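Local coordinates for putative endonuclease/exonuclease/phosphatase family protein (Bacteroides thetaiotaomicron, PDB 3MPR), which is probably a metal-dependent hydrolase of the endonuclease/exonuclease/phosphatase family, to which nuclease activity such as 3'-5' RNA exonuclease is generally assigned, at residues F47-F53 / G81-F87; L137-M143 / I174-N180; S200-Y206 / H237-Y241; R207-T213 / R240-L244. One frame throughout, in Å; residues are numbered along the deposited sequence. Where two conformers were deposited one is given.

Interaction 1: residues F47-F53 / G81-F87; sequences FGTQECF and GEHSAIF
Segments 47-53 and 81-87 run antiparallel, end-to-end directions 154° apart. F47 and F87 form a hydrogen-bonded pair (N to O 2.9 Å in both directions); G48 and I86 are the adjoining non-hydrogen-bonded pair, CA-CA 4.5 Å. T49 N and T49 OG1 both donate to A85 O, at 2.9 and 2.7 Å. Beyond Q50 the chain leaves the strand through E51 (phi/psi 81/-2), and water 1 fills the opening, giving hydrogens to T49 OG1 and H83 O and accepting one from C52 N. This is the end of an inner strand of the DNase I-like fold, where E51, a Mg(2+)-binding residue, leaves the sheet. No metal is bound in this chain; E51 OE1 salt-bridges R15 and accepts from N16 N, OE2 accepts from N13, and water 2 bridges E51 N to E82 OE1. C52 O accepts from H83 N and H83 ND1, both at 2.9 Å. F47 (chi1 p) and F87 (m) lie nearly parallel but slid apart, centroids 5.2 Å, with F87 CB 3.6 Å from the F47 centroid.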
# COMPACT_ATOMS: atom_id res chain seq x y z
N PHE A 47 -3.07 13.04 -8.26
CA PHE A 47 -4.21 12.15 -8.36
C PHE A 47 -5.50 12.88 -8.72
O PHE A 47 -5.68 14.02 -8.33
CB PHE A 47 -4.39 11.29 -7.09
CG PHE A 47 -4.58 12.09 -5.81
CD1 PHE A 47 -3.51 12.69 -5.17
CD2 PHE A 47 -5.83 12.16 -5.20
CE1 PHE A 47 -3.70 13.38 -3.98
CE2 PHE A 47 -6.03 12.84 -4.02
CZ PHE A 47 -4.95 13.45 -3.40
N GLY A 48 -6.35 12.20 -9.48
CA GLY A 48 -7.66 12.69 -9.83
C GLY A 48 -8.64 12.22 -8.78
O GLY A 48 -8.57 11.08 -8.31
N THR A 49 -9.53 13.12 -8.37
CA THR A 49 -10.59 12.77 -7.44
C THR A 49 -11.95 13.00 -8.09
O THR A 49 -12.07 13.78 -9.03
CB THR A 49 -10.52 13.64 -6.17
OG1 THR A 49 -10.77 15.01 -6.51
CG2 THR A 49 -9.16 13.49 -5.49
N GLN A 50 -12.98 12.33 -7.58
CA GLN A 50 -14.33 12.60 -8.05
C GLN A 50 -15.28 12.79 -6.87
O GLN A 50 -15.01 12.33 -5.75
CB GLN A 50 -14.82 11.49 -8.99
CG GLN A 50 -13.86 11.18 -10.15
CD GLN A 50 -12.74 10.22 -9.76
OE1 GLN A 50 -12.95 9.25 -9.04
NE2 GLN A 50 -11.54 10.49 -10.27
N GLU A 51 -16.36 13.52 -7.13
CA GLU A 51 -17.49 13.71 -6.21
C GLU A 51 -17.34 14.76 -5.11
O GLU A 51 -18.28 14.96 -4.34
CB GLU A 51 -17.96 12.39 -5.61
CG GLU A 51 -18.59 11.46 -6.62
CD GLU A 51 -19.45 10.37 -5.99
OE1 GLU A 51 -20.02 10.60 -4.90
OE2 GLU A 51 -19.58 9.30 -6.62
N CYS A 52 -16.20 15.42 -5.01
CA CYS A 52 -16.03 16.37 -3.91
C CYS A 52 -16.78 17.68 -4.13
O CYS A 52 -16.65 18.31 -5.16
CB CYS A 52 -14.56 16.70 -3.72
SG CYS A 52 -13.62 15.36 -2.96
N PHE A 53 -17.52 18.11 -3.12
CA PHE A 53 -18.01 19.47 -3.09
C PHE A 53 -16.85 20.34 -2.63
O PHE A 53 -15.85 19.83 -2.12
CB PHE A 53 -19.21 19.59 -2.14
CG PHE A 53 -20.44 18.89 -2.63
CD1 PHE A 53 -21.12 19.36 -3.73
CD2 PHE A 53 -20.93 17.78 -1.96
CE1 PHE A 53 -22.26 18.72 -4.18
CE2 PHE A 53 -22.06 17.13 -2.41
CZ PHE A 53 -22.73 17.61 -3.52
N GLY A 81 -21.47 22.42 -6.91
CA GLY A 81 -21.56 21.07 -7.42
C GLY A 81 -20.33 20.22 -7.15
O GLY A 81 -19.37 20.67 -6.53
N GLU A 82 -20.36 18.98 -7.63
CA GLU A 82 -19.21 18.08 -7.48
C GLU A 82 -18.09 18.51 -8.40
O GLU A 82 -18.33 19.16 -9.42
CB GLU A 82 -19.62 16.66 -7.81
CG GLU A 82 -20.74 16.14 -6.91
CD GLU A 82 -21.02 14.67 -7.13
OE1 GLU A 82 -20.35 14.05 -7.99
OE2 GLU A 82 -21.91 14.14 -6.44
N HIS A 83 -16.86 18.16 -8.04
CA HIS A 83 -15.68 18.48 -8.83
C HIS A 83 -15.04 17.20 -9.37
O HIS A 83 -15.25 16.10 -8.83
CB HIS A 83 -14.62 19.20 -7.99
CG HIS A 83 -15.04 20.55 -7.49
ND1 HIS A 83 -16.06 20.73 -6.58
CD2 HIS A 83 -14.54 21.79 -7.75
CE1 HIS A 83 -16.18 22.02 -6.32
NE2 HIS A 83 -15.27 22.68 -7.00
N SER A 84 -14.26 17.37 -10.43
CA SER A 84 -13.28 16.38 -10.86
C SER A 84 -11.90 16.93 -10.50
O SER A 84 -11.02 17.07 -11.36
CB SER A 84 -13.39 16.15 -12.36
OG SER A 84 -14.65 15.57 -12.67
N ALA A 85 -11.71 17.28 -9.23
CA ALA A 85 -10.50 17.99 -8.84
C ALA A 85 -9.25 17.13 -8.93
O ALA A 85 -9.28 15.96 -8.57
CB ALA A 85 -10.66 18.56 -7.45
N ILE A 86 -8.15 17.73 -9.38
CA ILE A 86 -6.84 17.06 -9.44
C ILE A 86 -5.94 17.62 -8.34
O ILE A 86 -5.77 18.84 -8.24
CB ILE A 86 -6.18 17.26 -10.82
CG1 ILE A 86 -7.04 16.63 -11.92
CG2 ILE A 86 -4.75 16.69 -10.86
CD1 ILE A 86 -6.74 17.17 -13.34
N PHE A 87 -5.40 16.74 -7.49
CA PHE A 87 -4.48 17.13 -6.43
C PHE A 87 -3.06 16.79 -6.86
O PHE A 87 -2.84 15.79 -7.53
CB PHE A 87 -4.80 16.37 -5.12
CG PHE A 87 -5.98 16.91 -4.36
CD1 PHE A 87 -7.28 16.63 -4.77
CD2 PHE A 87 -5.80 17.66 -3.22
CE1 PHE A 87 -8.36 17.11 -4.08
CE2 PHE A 87 -6.88 18.15 -2.51
CZ PHE A 87 -8.17 17.87 -2.94
O HOH W 1 -13.50 15.94 -6.69
O HOH W 2 -17.90 13.91 -9.50

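Interaction 2: residues L137-M143 / I174-N180; sequences LFFNLHM and ILTGDFN
Strands 137-142 and 174-178 are the parallel pair of a beta-alpha-beta unit, crossed over by helix 148-164, in one sheet of the DNase I-like sandwich. Their axes approach to 4.6 Å at -16°, and the register F138-I174 to H142-D178 holds CA-CA at 4.6 to 4.8 Å. Six backbone bonds alternate between the strands, from I174 N to L137 O (2.9 Å) to M143 N to D178 O (2.9 Å). On the face turned to strand 5-13, the F138 ring (chi1 t) leans over its neighbour strand, CE2 3.7 Å from I174 CG2 and CZ 3.6 Å from T176 CG2. T176 OG1 (chi1 p) donates to N140 OD1 at 2.8 Å. On the helix-covered face, L175 CD1 fits between F139 CB (3.7 Å) and L141 CD2 (4.0 Å). At G177, phi/psi 159/173, a CB would clash with L141 O. L141 CD1 packs over the F179 ring, 4.1 Å from its centroid, with selenomethionine M143 beside it. H142 lies close to the Mg(2+) ligand E51. D178 CB makes a CH-pi contact over one face of the H142 ring, 4.0 Å from its centroid, while D178 OD1 accepts from N180 N at 2.9 Å in an Asx turn.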
# COMPACT_ATOMS: atom_id res chain seq x y z
N LEU A 137 0.12 16.07 -19.89
CA LEU A 137 -1.25 16.45 -19.59
C LEU A 137 -1.84 15.42 -18.63
O LEU A 137 -1.59 14.23 -18.76
CB LEU A 137 -2.10 16.48 -20.86
CG LEU A 137 -1.71 17.53 -21.89
CD1 LEU A 137 -2.44 17.29 -23.22
CD2 LEU A 137 -2.02 18.92 -21.32
N PHE A 138 -2.63 15.90 -17.67
CA PHE A 138 -3.34 15.02 -16.75
C PHE A 138 -4.82 15.41 -16.79
O PHE A 138 -5.16 16.54 -16.47
CB PHE A 138 -2.79 15.22 -15.34
CG PHE A 138 -3.19 14.15 -14.35
CD1 PHE A 138 -4.46 14.14 -13.80
CD2 PHE A 138 -2.26 13.22 -13.92
CE1 PHE A 138 -4.82 13.16 -12.87
CE2 PHE A 138 -2.62 12.24 -12.99
CZ PHE A 138 -3.89 12.21 -12.47
N PHE A 139 -5.68 14.47 -17.20
CA PHE A 139 -7.12 14.71 -17.29
C PHE A 139 -7.84 13.89 -16.23
O PHE A 139 -7.40 12.79 -15.93
CB PHE A 139 -7.65 14.24 -18.64
CG PHE A 139 -7.17 15.05 -19.81
CD1 PHE A 139 -5.95 14.80 -20.39
CD2 PHE A 139 -7.97 16.05 -20.34
CE1 PHE A 139 -5.52 15.54 -21.49
CE2 PHE A 139 -7.56 16.79 -21.43
CZ PHE A 139 -6.34 16.54 -22.00
N ASN A 140 -8.96 14.39 -15.73
CA ASN A 140 -9.73 13.68 -14.72
C ASN A 140 -11.22 13.95 -14.92
O ASN A 140 -11.60 15.09 -15.19
CB ASN A 140 -9.27 14.12 -13.33
CG ASN A 140 -10.02 13.44 -12.22
OD1 ASN A 140 -10.20 12.22 -12.22
ND2 ASN A 140 -10.47 14.24 -11.25
N LEU A 141 -12.06 12.92 -14.81
CA LEU A 141 -13.48 13.11 -15.08
C LEU A 141 -14.35 12.12 -14.30
O LEU A 141 -13.84 11.21 -13.64
CB LEU A 141 -13.78 12.99 -16.59
CG LEU A 141 -13.42 11.69 -17.32
CD1 LEU A 141 -14.39 10.55 -16.99
CD2 LEU A 141 -13.41 11.92 -18.82
N HIS A 142 -15.65 12.31 -14.40
CA HIS A 142 -16.64 11.42 -13.82
C HIS A 142 -17.78 11.35 -14.81
O HIS A 142 -18.47 12.34 -15.05
CB HIS A 142 -17.12 11.98 -12.48
CG HIS A 142 -18.06 11.07 -11.74
ND1 HIS A 142 -18.48 11.32 -10.45
CD2 HIS A 142 -18.65 9.91 -12.12
CE1 HIS A 142 -19.29 10.35 -10.07
NE2 HIS A 142 -19.42 9.49 -11.06
N MSE A 143 -17.96 10.18 -15.42
CA MSE A 143 -18.92 9.97 -16.50
C MSE A 143 -20.37 9.91 -16.01
O MSE A 143 -20.63 9.70 -14.82
CB MSE A 143 -18.60 8.66 -17.21
CG MSE A 143 -17.28 8.62 -17.96
SE MSE A 143 -17.43 9.71 -19.57
CE MSE A 143 -16.30 8.66 -20.75
N ILE A 174 -2.25 11.48 -19.26
CA ILE A 174 -2.73 10.55 -18.27
C ILE A 174 -4.18 10.94 -18.04
O ILE A 174 -4.46 12.12 -17.85
CB ILE A 174 -1.96 10.71 -16.95
CG1 ILE A 174 -0.48 10.41 -17.19
CG2 ILE A 174 -2.61 9.84 -15.85
CD1 ILE A 174 0.44 10.74 -15.98
N LEU A 175 -5.08 9.97 -18.05
CA LEU A 175 -6.52 10.19 -17.85
C LEU A 175 -7.04 9.31 -16.71
O LEU A 175 -6.95 8.09 -16.81
CB LEU A 175 -7.29 9.86 -19.14
CG LEU A 175 -8.82 9.72 -19.03
CD1 LEU A 175 -9.47 11.04 -18.66
CD2 LEU A 175 -9.41 9.18 -20.35
N THR A 176 -7.55 9.93 -15.64
CA THR A 176 -8.13 9.20 -14.51
C THR A 176 -9.61 9.49 -14.44
O THR A 176 -10.10 10.41 -15.09
CB THR A 176 -7.52 9.65 -13.16
OG1 THR A 176 -7.77 11.05 -12.94
CG2 THR A 176 -6.01 9.41 -13.13
N GLY A 177 -10.35 8.73 -13.64
CA GLY A 177 -11.74 9.08 -13.44
C GLY A 177 -12.60 7.95 -12.96
O GLY A 177 -12.14 6.81 -12.85
N ASP A 178 -13.84 8.28 -12.63
CA ASP A 178 -14.89 7.30 -12.39
C ASP A 178 -15.69 7.23 -13.68
O ASP A 178 -16.36 8.19 -14.07
CB ASP A 178 -15.76 7.75 -11.23
CG ASP A 178 -16.93 6.80 -10.94
OD1 ASP A 178 -17.25 5.94 -11.79
OD2 ASP A 178 -17.55 6.93 -9.86
N PHE A 179 -15.58 6.10 -14.37
CA PHE A 179 -16.21 5.95 -15.69
C PHE A 179 -17.58 5.28 -15.62
O PHE A 179 -18.23 5.07 -16.64
CB PHE A 179 -15.26 5.23 -16.64
CG PHE A 179 -14.01 6.01 -16.93
CD1 PHE A 179 -12.96 6.03 -16.01
CD2 PHE A 179 -13.91 6.77 -18.08
CE1 PHE A 179 -11.82 6.78 -16.26
CE2 PHE A 179 -12.77 7.53 -18.34
CZ PHE A 179 -11.72 7.53 -17.43
N ASN A 180 -18.02 5.00 -14.39
CA ASN A 180 -19.38 4.55 -14.07
C ASN A 180 -19.74 3.15 -14.56
O ASN A 180 -20.44 2.43 -13.86
CB ASN A 180 -20.45 5.58 -14.50
CG ASN A 180 -21.08 6.30 -13.31
OD1 ASN A 180 -21.34 7.51 -13.34
ND2 ASN A 180 -21.32 5.55 -12.24
O HOH W 3 -20.00 6.47 -9.99

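Interaction 3: residues S200-Y206 / H237-Y241; sequences SYEKCDY and HVKRY
Helix 200-203 ends at C204, whose extended backbone (phi/psi -57/146) turns the chain alongside strand 237-241. D205 N donates to V238 O and Y206 N to K239 O, both at 3.0 Å; Y206 O accepts from Y241 N at 2.9 Å, making Y206-R240 a parallel bridge, CA-CA 4.6 Å. Inward, Y241 (chi1 167°, t) lays its ring beneath the helix: Y201 CA stands 4.1 Å from the Y241 centroid, and Y201, also t, directs its ring edge at the Y241 face in a T-shaped stack, centroids 5.3 Å, planes 86°. C204 (p) fits beside it, SG 3.8 Å from Y241 CB and CB 3.7 Å from CG1 of V238 (chi1 t). Outward, D205 (m) and H237 (t) meet in a His-carboxylate hydrogen bond, H237 NE2 to D205 OD2 2.6 Å. Y206 and R240, both t, extend on the same face, Y206 CD2 3.8 Å from R240 CD, and reach the second subunit: Y206 OH hydrogen-bonds to its Q40; R240 forms salt bridges with its D43 and with own-chain E286. K239 and R240 both face E286 in a classic beta bulge. Strand 237-243 lies between edge strand 206-208 and strand 283-289, with V238 and Y241 packed on the latter.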
# COMPACT_ATOMS: atom_id res chain seq x y z
N SER A 200 -3.92 1.00 -17.80
CA SER A 200 -2.84 0.63 -16.89
C SER A 200 -3.03 -0.78 -16.32
O SER A 200 -2.07 -1.47 -16.02
CB SER A 200 -2.75 1.60 -15.70
OG SER A 200 -2.37 2.91 -16.09
N TYR A 201 -4.28 -1.18 -16.13
CA TYR A 201 -4.56 -2.53 -15.65
C TYR A 201 -3.99 -3.57 -16.60
O TYR A 201 -3.42 -4.58 -16.18
CB TYR A 201 -6.07 -2.76 -15.48
CG TYR A 201 -6.42 -4.18 -15.13
CD1 TYR A 201 -6.68 -5.13 -16.12
CD2 TYR A 201 -6.48 -4.59 -13.79
CE1 TYR A 201 -7.00 -6.45 -15.79
CE2 TYR A 201 -6.81 -5.91 -13.46
CZ TYR A 201 -7.06 -6.82 -14.47
OH TYR A 201 -7.37 -8.12 -14.14
N GLU A 202 -4.14 -3.31 -17.89
CA GLU A 202 -3.70 -4.27 -18.91
C GLU A 202 -2.22 -4.16 -19.20
O GLU A 202 -1.56 -5.17 -19.47
CB GLU A 202 -4.50 -4.10 -20.21
CG GLU A 202 -6.01 -4.32 -20.07
CD GLU A 202 -6.39 -5.77 -19.79
OE1 GLU A 202 -5.54 -6.67 -19.94
OE2 GLU A 202 -7.56 -6.01 -19.43
N LYS A 203 -1.67 -2.95 -19.16
CA LYS A 203 -0.30 -2.76 -19.64
C LYS A 203 0.79 -2.83 -18.56
O LYS A 203 1.97 -2.88 -18.88
CB LYS A 203 -0.18 -1.46 -20.44
CG LYS A 203 -1.10 -1.42 -21.65
CD LYS A 203 -1.03 -2.73 -22.44
CE LYS A 203 -2.00 -2.71 -23.62
NZ LYS A 203 -2.06 -4.05 -24.30
N CYS A 204 0.40 -2.80 -17.29
CA CYS A 204 1.37 -2.81 -16.20
C CYS A 204 2.29 -4.03 -16.28
O CYS A 204 1.87 -5.10 -16.71
CB CYS A 204 0.66 -2.80 -14.84
SG CYS A 204 -0.43 -4.22 -14.54
N ASP A 205 3.55 -3.86 -15.88
CA ASP A 205 4.44 -5.01 -15.64
C ASP A 205 3.95 -5.85 -14.47
O ASP A 205 3.92 -7.08 -14.55
CB ASP A 205 5.86 -4.55 -15.33
CG ASP A 205 6.52 -3.85 -16.51
OD1 ASP A 205 6.17 -4.16 -17.66
OD2 ASP A 205 7.39 -2.99 -16.28
N TYR A 206 3.58 -5.16 -13.39
CA TYR A 206 3.17 -5.82 -12.16
C TYR A 206 1.74 -5.42 -11.76
O TYR A 206 1.44 -4.23 -11.58
CB TYR A 206 4.16 -5.54 -11.02
CG TYR A 206 3.89 -6.43 -9.83
CD1 TYR A 206 4.58 -7.62 -9.65
CD2 TYR A 206 2.88 -6.11 -8.91
CE1 TYR A 206 4.30 -8.48 -8.58
CE2 TYR A 206 2.60 -6.95 -7.83
CZ TYR A 206 3.30 -8.12 -7.67
OH TYR A 206 3.01 -8.96 -6.62
N HIS A 237 5.69 4.04 -19.85
CA HIS A 237 5.83 2.65 -19.45
C HIS A 237 5.10 2.46 -18.12
O HIS A 237 5.36 3.18 -17.16
CB HIS A 237 7.29 2.26 -19.28
CG HIS A 237 7.46 0.81 -18.95
ND1 HIS A 237 7.19 -0.19 -19.86
CD2 HIS A 237 7.83 0.19 -17.81
CE1 HIS A 237 7.41 -1.37 -19.30
NE2 HIS A 237 7.80 -1.16 -18.05
N VAL A 238 4.18 1.51 -18.07
CA VAL A 238 3.38 1.30 -16.87
C VAL A 238 4.07 0.21 -16.04
O VAL A 238 4.08 -0.95 -16.42
CB VAL A 238 1.93 0.89 -17.19
CG1 VAL A 238 1.13 0.71 -15.90
CG2 VAL A 238 1.25 1.96 -18.09
N LYS A 239 4.67 0.62 -14.93
CA LYS A 239 5.43 -0.30 -14.08
C LYS A 239 4.51 -1.15 -13.21
O LYS A 239 4.68 -2.36 -13.11
CB LYS A 239 6.40 0.48 -13.19
CG LYS A 239 7.37 1.38 -13.95
CD LYS A 239 8.57 0.60 -14.47
CE LYS A 239 9.45 0.10 -13.33
NZ LYS A 239 10.65 -0.62 -13.83
N ARG A 240 3.52 -0.52 -12.59
CA ARG A 240 2.76 -1.25 -11.57
C ARG A 240 1.37 -0.66 -11.37
O ARG A 240 1.18 0.54 -11.46
CB ARG A 240 3.54 -1.28 -10.25
CG ARG A 240 2.96 -2.19 -9.16
CD ARG A 240 4.05 -2.62 -8.15
NE ARG A 240 4.61 -1.47 -7.43
CZ ARG A 240 5.54 -1.56 -6.48
NH1 ARG A 240 6.05 -2.75 -6.13
NH2 ARG A 240 5.98 -0.45 -5.89
N TYR A 241 0.41 -1.54 -11.12
CA TYR A 241 -0.97 -1.17 -10.89
C TYR A 241 -1.36 -1.82 -9.57
O TYR A 241 -1.06 -3.00 -9.32
CB TYR A 241 -1.84 -1.71 -12.03
CG TYR A 241 -3.35 -1.69 -11.82
CD1 TYR A 241 -3.97 -2.65 -11.02
CD2 TYR A 241 -4.15 -0.73 -12.44
CE1 TYR A 241 -5.34 -2.65 -10.84
CE2 TYR A 241 -5.54 -0.73 -12.28
CZ TYR A 241 -6.13 -1.69 -11.48
OH TYR A 241 -7.49 -1.69 -11.29
O HOH W 4 3.80 -0.25 -20.24
O HOH W 5 8.64 -2.76 -14.15

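Interaction 4: residues R207-T213 / R240-L244; sequences RYALNGT and RYGVL
R207 and Y208 pair in parallel with strand 240-243, R207 opposite Y241 (CA-CA 5.0 Å) and Y208 opposite G242 (4.6 Å). Two backbone bonds hold them, Y208 N to Y241 O 2.8 Å and V243 N to Y208 O 3.0 Å, before the chain bends away through 209-213. V243 (chi1 t) buries most surface: its side chain points into this bend, CG2 3.7 Å from N211 O and CG1 3.8 Å from G212 O, so the carbonyls of N211 and G212 lie against its two methyls. Water 6 bridges V243 O (2.6 Å) and L210 N (3.0 Å). Y241 (t) lies on the same face as R207; R207 CG comes within 4.2 Å of Y241 CD1, A209 CB meets the ring edge at 4.1 Å from Y241 CE1, and T213 CG2 is 4.2 Å from Y241 OH. Water 7 links that hydroxyl (3.0 Å) to N211 O (2.9 Å). Y208 (t) projects from the other face, beside G242, where a CB would come 3.8 Å from Y208 CD2. Its ring stacks on Y41 of the second subunit and its OH bonds to D246 there, so this sheet edge forms part of the dimer interface. Within the chain, strand 206-208 is the outermost strand of its sheet; strand 237-243 separates it from strand 283-289, on which Y241 and T213 also pack.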
# COMPACT_ATOMS: atom_id res chain seq x y z
N ARG A 207 0.86 -6.41 -11.63
CA ARG A 207 -0.53 -6.16 -11.27
C ARG A 207 -0.87 -6.69 -9.87
O ARG A 207 -0.67 -7.88 -9.58
CB ARG A 207 -1.47 -6.79 -12.31
CG ARG A 207 -2.97 -6.57 -12.06
CD ARG A 207 -3.82 -7.44 -12.98
NE ARG A 207 -3.68 -7.07 -14.38
CZ ARG A 207 -3.84 -7.90 -15.40
NH1 ARG A 207 -4.14 -9.18 -15.20
NH2 ARG A 207 -3.70 -7.46 -16.64
N TYR A 208 -1.36 -5.79 -9.02
CA TYR A 208 -1.82 -6.11 -7.67
C TYR A 208 -3.29 -5.74 -7.59
O TYR A 208 -3.64 -4.58 -7.41
CB TYR A 208 -1.00 -5.31 -6.64
CG TYR A 208 -1.35 -5.61 -5.20
CD1 TYR A 208 -1.42 -6.91 -4.74
CD2 TYR A 208 -1.60 -4.58 -4.30
CE1 TYR A 208 -1.75 -7.19 -3.42
CE2 TYR A 208 -1.91 -4.85 -2.97
CZ TYR A 208 -1.98 -6.16 -2.55
OH TYR A 208 -2.28 -6.44 -1.25
N ALA A 209 -4.17 -6.72 -7.74
CA ALA A 209 -5.59 -6.43 -7.90
C ALA A 209 -6.44 -7.45 -7.15
O ALA A 209 -6.91 -8.40 -7.74
CB ALA A 209 -5.96 -6.43 -9.38
N LEU A 210 -6.61 -7.22 -5.85
CA LEU A 210 -7.33 -8.15 -5.00
C LEU A 210 -8.81 -7.87 -5.06
O LEU A 210 -9.60 -8.57 -4.44
CB LEU A 210 -6.85 -8.04 -3.55
CG LEU A 210 -5.35 -8.32 -3.38
CD1 LEU A 210 -4.97 -8.10 -1.93
CD2 LEU A 210 -5.05 -9.73 -3.81
N ASN A 211 -9.18 -6.84 -5.81
CA ASN A 211 -10.57 -6.47 -5.98
C ASN A 211 -10.72 -5.56 -7.19
O ASN A 211 -9.72 -5.07 -7.73
CB ASN A 211 -11.08 -5.75 -4.72
CG ASN A 211 -12.50 -6.16 -4.35
OD1 ASN A 211 -13.38 -6.22 -5.21
ND2 ASN A 211 -12.73 -6.45 -3.06
N GLY A 212 -11.96 -5.36 -7.62
CA GLY A 212 -12.30 -4.32 -8.57
C GLY A 212 -12.36 -2.99 -7.84
O GLY A 212 -11.89 -2.89 -6.70
N THR A 213 -12.95 -1.97 -8.45
CA THR A 213 -12.78 -0.64 -7.90
C THR A 213 -13.97 -0.07 -7.13
O THR A 213 -13.79 0.82 -6.31
CB THR A 213 -12.32 0.36 -8.97
OG1 THR A 213 -13.37 0.56 -9.93
CG2 THR A 213 -11.07 -0.17 -9.67
N ARG A 240 3.52 -0.52 -12.59
CA ARG A 240 2.76 -1.25 -11.57
C ARG A 240 1.37 -0.66 -11.37
O ARG A 240 1.18 0.54 -11.46
CB ARG A 240 3.54 -1.28 -10.25
CG ARG A 240 2.96 -2.19 -9.16
CD ARG A 240 4.05 -2.62 -8.15
NE ARG A 240 4.61 -1.47 -7.43
CZ ARG A 240 5.54 -1.56 -6.48
NH1 ARG A 240 6.05 -2.75 -6.13
NH2 ARG A 240 5.98 -0.45 -5.89
N TYR A 241 0.41 -1.54 -11.12
CA TYR A 241 -0.97 -1.17 -10.89
C TYR A 241 -1.36 -1.82 -9.57
O TYR A 241 -1.06 -3.00 -9.32
CB TYR A 241 -1.84 -1.71 -12.03
CG TYR A 241 -3.35 -1.69 -11.82
CD1 TYR A 241 -3.97 -2.65 -11.02
CD2 TYR A 241 -4.15 -0.73 -12.44
CE1 TYR A 241 -5.34 -2.65 -10.84
CE2 TYR A 241 -5.54 -0.73 -12.28
CZ TYR A 241 -6.13 -1.69 -11.48
OH TYR A 241 -7.49 -1.69 -11.29
N GLY A 242 -2.03 -1.06 -8.71
CA GLY A 242 -2.54 -1.60 -7.47
C GLY A 242 -3.91 -1.04 -7.13
O GLY A 242 -4.18 0.13 -7.37
N VAL A 243 -4.77 -1.89 -6.60
CA VAL A 243 -5.99 -1.44 -5.94
C VAL A 243 -5.75 -1.53 -4.44
O VAL A 243 -5.40 -2.59 -3.91
CB VAL A 243 -7.18 -2.32 -6.33
CG1 VAL A 243 -8.41 -1.95 -5.55
CG2 VAL A 243 -7.45 -2.21 -7.83
N LEU A 244 -5.93 -0.41 -3.74
CA LEU A 244 -5.60 -0.35 -2.32
C LEU A 244 -6.86 -0.61 -1.49
O LEU A 244 -7.80 0.19 -1.48
CB LEU A 244 -4.97 1.00 -1.98
CG LEU A 244 -3.85 1.37 -2.98
CD1 LEU A 244 -3.22 2.72 -2.65
CD2 LEU A 244 -2.78 0.29 -3.04
O HOH W 6 -4.96 -5.14 -4.46
O HOH W 7 -9.01 -4.05 -10.32

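From the N terminus, interaction 1 closes first, pairing inner strand 46-50 with strand 86-89 across 27 residues that include helix 54-63. Interaction 2 follows in series, its loop carrying helix 148-164, and belongs to the second sheet. One place where the two sheets touch is N140 ND2 to T49 O at 2.8 Å, beside the metal-site residue E51. Interactions 3 and 4 come later and share R240 and Y241: the chain passes through 200-206 and 207-213, goes out through strand 228-232 of the second sheet, then returns as 237-244 to pair with both in parallel. Their connections cross, as parallel pairing requires. They complete the first sheet's far edge, and both touch the second subunit.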